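PDB 6DDN: probable sulfate-binding lipoprotein SubI from Mycobacterium tuberculosis, which probably binds sulfate outside the cell membrane and serves as the carrier that delivers it for uptake. Local coordinates for residues 294-300 with 309-314. Sequence-based numbering, arbitrary orientation.
Sequences AQAGFRP and FADLFP
The backbones come closest at Ala294 CA to Phe309 CA, 6.9 Å, and Arg299 CA to Phe313 CA, 6.8 Å, where helix 287-295 turns into strand 299-300 beside the loop that follows helix 303-308. Ala294 CB sits over the centre of the Phe309 ring, 3.5 Å from its centroid and 9° off the normal, a CH-pi contact; Gln295 CG meets the same ring obliquely at CZ. The Phe313 ring packs edge-on against the helix end, its CZ 3.2 Å from Ala294 O. That terminus is a Schellman motif: Gly297, at positive phi, sends its N-H back to Ala294 O, which also packs at the Phe313 ring edge. In a fold of the periplasmic solute-binding type, the contact joins the helix-to-strand turn to the loop leading to strand 318-320. The Arg299 and Phe313 side chains pass in opposite senses, with Arg299 CG 3.8 Å from the Phe313 centroid and 26° off the normal. Phe313 CB lies over the guanidinium centre, and Arg299 NH2 donates to Pro314 O at 3.0 Å with an almost straight 173° N-H...O angle, in the guanidinium plane but above the carbonyl plane. NE forms a salt bridge with Glu237 of helix 237-245.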
ATOM      1  N   ALA A 294      -8.791  -2.265 -10.313  1.00 45.65           N
ATOM      2  CA  ALA A 294      -9.154  -0.884 -10.604  1.00 42.71           C
ATOM      3  C   ALA A 294     -10.532  -0.557 -10.049  1.00 45.87           C
ATOM      4  O   ALA A 294     -10.711   0.445  -9.348  1.00 44.83           O
ATOM      5  CB  ALA A 294      -9.102  -0.638 -12.111  1.00 43.02           C
ATOM      6  N   GLN A 295     -11.519  -1.414 -10.334  1.00 49.61           N
ATOM      7  CA  GLN A 295     -12.869  -1.196  -9.825  1.00 46.87           C
ATOM      8  C   GLN A 295     -12.904  -1.190  -8.302  1.00 46.20           C
ATOM      9  O   GLN A 295     -13.775  -0.546  -7.706  1.00 49.30           O
ATOM     10  CB  GLN A 295     -13.809  -2.268 -10.376  1.00 48.56           C
ATOM     11  CG  GLN A 295     -14.085  -2.125 -11.864  1.00 54.87           C
ATOM     12  CD  GLN A 295     -14.488  -3.432 -12.515  1.00 57.38           C
ATOM     13  OE1 GLN A 295     -14.897  -4.379 -11.844  1.00 54.90           O
ATOM     14  NE2 GLN A 295     -14.370  -3.488 -13.835  1.00 61.00           N
ATOM     15  N   ALA A 296     -11.968  -1.889  -7.659  1.00 46.50           N
ATOM     16  CA  ALA A 296     -11.869  -1.902  -6.205  1.00 47.33           C
ATOM     17  C   ALA A 296     -11.132  -0.690  -5.645  1.00 47.99           C
ATOM     18  O   ALA A 296     -11.039  -0.556  -4.422  1.00 49.72           O
ATOM     19  CB  ALA A 296     -11.178  -3.185  -5.736  1.00 43.36           C
ATOM     20  N   GLY A 297     -10.609   0.186  -6.495  1.00 47.30           N
ATOM     21  CA  GLY A 297      -9.918   1.371  -6.039  1.00 46.63           C
ATOM     22  C   GLY A 297      -8.410   1.289  -6.042  1.00 47.27           C
ATOM     23  O   GLY A 297      -7.757   2.226  -5.570  1.00 49.51           O
ATOM     24  N   PHE A 298      -7.835   0.206  -6.552  1.00 48.65           N
ATOM     25  CA  PHE A 298      -6.390   0.045  -6.630  1.00 46.14           C
ATOM     26  C   PHE A 298      -5.935   0.346  -8.052  1.00 52.74           C
ATOM     27  O   PHE A 298      -6.535  -0.143  -9.016  1.00 57.12           O
ATOM     28  CB  PHE A 298      -5.971  -1.370  -6.222  1.00 38.07           C
ATOM     29  CG  PHE A 298      -6.418  -1.765  -4.839  1.00 37.80           C
ATOM     30  CD1 PHE A 298      -7.718  -2.183  -4.607  1.00 38.30           C
ATOM     31  CD2 PHE A 298      -5.533  -1.727  -3.773  1.00 39.66           C
ATOM     32  CE1 PHE A 298      -8.129  -2.547  -3.337  1.00 43.69           C
ATOM     33  CE2 PHE A 298      -5.937  -2.094  -2.502  1.00 39.22           C
ATOM     34  CZ  PHE A 298      -7.238  -2.502  -2.284  1.00 41.40           C
ATOM     35  N   ARG A 299      -4.887   1.142  -8.180  1.00 50.87           N
ATOM     36  CA  ARG A 299      -4.432   1.566  -9.497  1.00 48.32           C
ATOM     37  C   ARG A 299      -3.749   0.414 -10.223  1.00 46.18           C
ATOM     38  O   ARG A 299      -2.731  -0.098  -9.739  1.00 48.80           O
ATOM     39  CB  ARG A 299      -3.497   2.764  -9.363  1.00 47.02           C
ATOM     40  CG  ARG A 299      -4.248   4.057  -9.128  1.00 48.33           C
ATOM     41  CD  ARG A 299      -3.368   5.157  -8.576  1.00 47.12           C
ATOM     42  NE  ARG A 299      -4.153   6.353  -8.283  1.00 46.26           N
ATOM     43  CZ  ARG A 299      -4.026   7.509  -8.926  1.00 45.76           C
ATOM     44  NH1 ARG A 299      -3.141   7.634  -9.907  1.00 46.52           N
ATOM     45  NH2 ARG A 299      -4.791   8.540  -8.590  1.00 41.61           N
ATOM     46  N   PRO A 300      -4.260  -0.022 -11.368  1.00 44.04           N
ATOM     47  CA  PRO A 300      -3.674  -1.176 -12.052  1.00 44.10           C
ATOM     48  C   PRO A 300      -2.400  -0.813 -12.798  1.00 47.71           C
ATOM     49  O   PRO A 300      -2.142   0.347 -13.126  1.00 49.91           O
ATOM     50  CB  PRO A 300      -4.777  -1.594 -13.029  1.00 45.37           C
ATOM     51  CG  PRO A 300      -5.466  -0.307 -13.353  1.00 48.99           C
ATOM     52  CD  PRO A 300      -5.435   0.508 -12.081  1.00 46.03           C
ATOM     53  N   PHE A 309      -9.210   3.517 -16.688  1.00 47.48           N
ATOM     54  CA  PHE A 309      -9.593   4.026 -15.378  1.00 48.16           C
ATOM     55  C   PHE A 309      -8.856   5.305 -15.012  1.00 47.32           C
ATOM     56  O   PHE A 309      -8.966   5.767 -13.871  1.00 45.13           O
ATOM     57  CB  PHE A 309      -9.359   2.954 -14.309  1.00 45.33           C
ATOM     58  CG  PHE A 309     -10.398   1.872 -14.310  1.00 46.14           C
ATOM     59  CD1 PHE A 309     -10.295   0.799 -15.178  1.00 46.77           C
ATOM     60  CD2 PHE A 309     -11.486   1.936 -13.455  1.00 46.57           C
ATOM     61  CE1 PHE A 309     -11.252  -0.194 -15.189  1.00 48.62           C
ATOM     62  CE2 PHE A 309     -12.447   0.944 -13.461  1.00 47.59           C
ATOM     63  CZ  PHE A 309     -12.331  -0.122 -14.329  1.00 48.09           C
ATOM     64  N   ALA A 310      -8.117   5.895 -15.959  1.00 49.24           N
ATOM     65  CA  ALA A 310      -7.356   7.108 -15.672  1.00 46.29           C
ATOM     66  C   ALA A 310      -8.254   8.238 -15.187  1.00 46.07           C
ATOM     67  O   ALA A 310      -7.806   9.106 -14.430  1.00 45.45           O
ATOM     68  CB  ALA A 310      -6.581   7.548 -16.915  1.00 46.47           C
ATOM     69  N   ASP A 311      -9.519   8.238 -15.599  1.00 48.94           N
ATOM     70  CA  ASP A 311     -10.452   9.280 -15.206  1.00 48.84           C
ATOM     71  C   ASP A 311     -10.957   9.127 -13.776  1.00 47.88           C
ATOM     72  O   ASP A 311     -11.621  10.041 -13.275  1.00 49.08           O
ATOM     73  CB  ASP A 311     -11.632   9.303 -16.174  1.00 54.35           C
ATOM     74  CG  ASP A 311     -12.441   8.024 -16.134  1.00 61.55           C
ATOM     75  OD1 ASP A 311     -11.949   6.985 -16.621  1.00 62.63           O
ATOM     76  OD2 ASP A 311     -13.566   8.057 -15.599  1.00 64.24           O
ATOM     77  N   LEU A 312     -10.675   8.002 -13.112  1.00 46.83           N
ATOM     78  CA  LEU A 312     -10.966   7.849 -11.692  1.00 46.79           C
ATOM     79  C   LEU A 312      -9.720   7.832 -10.825  1.00 49.68           C
ATOM     80  O   LEU A 312      -9.830   8.013  -9.608  1.00 56.48           O
ATOM     81  CB  LEU A 312     -11.754   6.558 -11.421  1.00 46.80           C
ATOM     82  CG  LEU A 312     -13.177   6.451 -11.963  1.00 48.92           C
ATOM     83  CD1 LEU A 312     -13.918   7.781 -11.906  1.00 50.51           C
ATOM     84  CD2 LEU A 312     -13.103   5.953 -13.363  1.00 51.64           C
ATOM     85  N   PHE A 313      -8.557   7.604 -11.412  1.00 44.54           N
ATOM     86  CA  PHE A 313      -7.296   7.666 -10.696  1.00 42.78           C
ATOM     87  C   PHE A 313      -6.525   8.875 -11.208  1.00 45.68           C
ATOM     88  O   PHE A 313      -5.655   8.741 -12.078  1.00 48.90           O
ATOM     89  CB  PHE A 313      -6.514   6.369 -10.883  1.00 42.03           C
ATOM     90  CG  PHE A 313      -7.251   5.152 -10.410  1.00 41.84           C
ATOM     91  CD1 PHE A 313      -7.696   5.064  -9.099  1.00 41.59           C
ATOM     92  CD2 PHE A 313      -7.506   4.099 -11.270  1.00 42.14           C
ATOM     93  CE1 PHE A 313      -8.377   3.948  -8.656  1.00 41.56           C
ATOM     94  CE2 PHE A 313      -8.187   2.979 -10.834  1.00 42.38           C
ATOM     95  CZ  PHE A 313      -8.624   2.903  -9.526  1.00 41.95           C
ATOM     96  N   PRO A 314      -6.823  10.068 -10.695  1.00 45.20           N
ATOM     97  CA  PRO A 314      -6.279  11.288 -11.301  1.00 43.83           C
ATOM     98  C   PRO A 314      -4.791  11.441 -11.034  1.00 43.25           C
ATOM     99  O   PRO A 314      -4.300  11.145  -9.942  1.00 42.73           O
ATOM    100  CB  PRO A 314      -7.084  12.401 -10.621  1.00 44.60           C
ATOM    101  CG  PRO A 314      -7.422  11.837  -9.284  1.00 44.33           C
ATOM    102  CD  PRO A 314      -7.630  10.355  -9.496  1.00 44.34           C
TER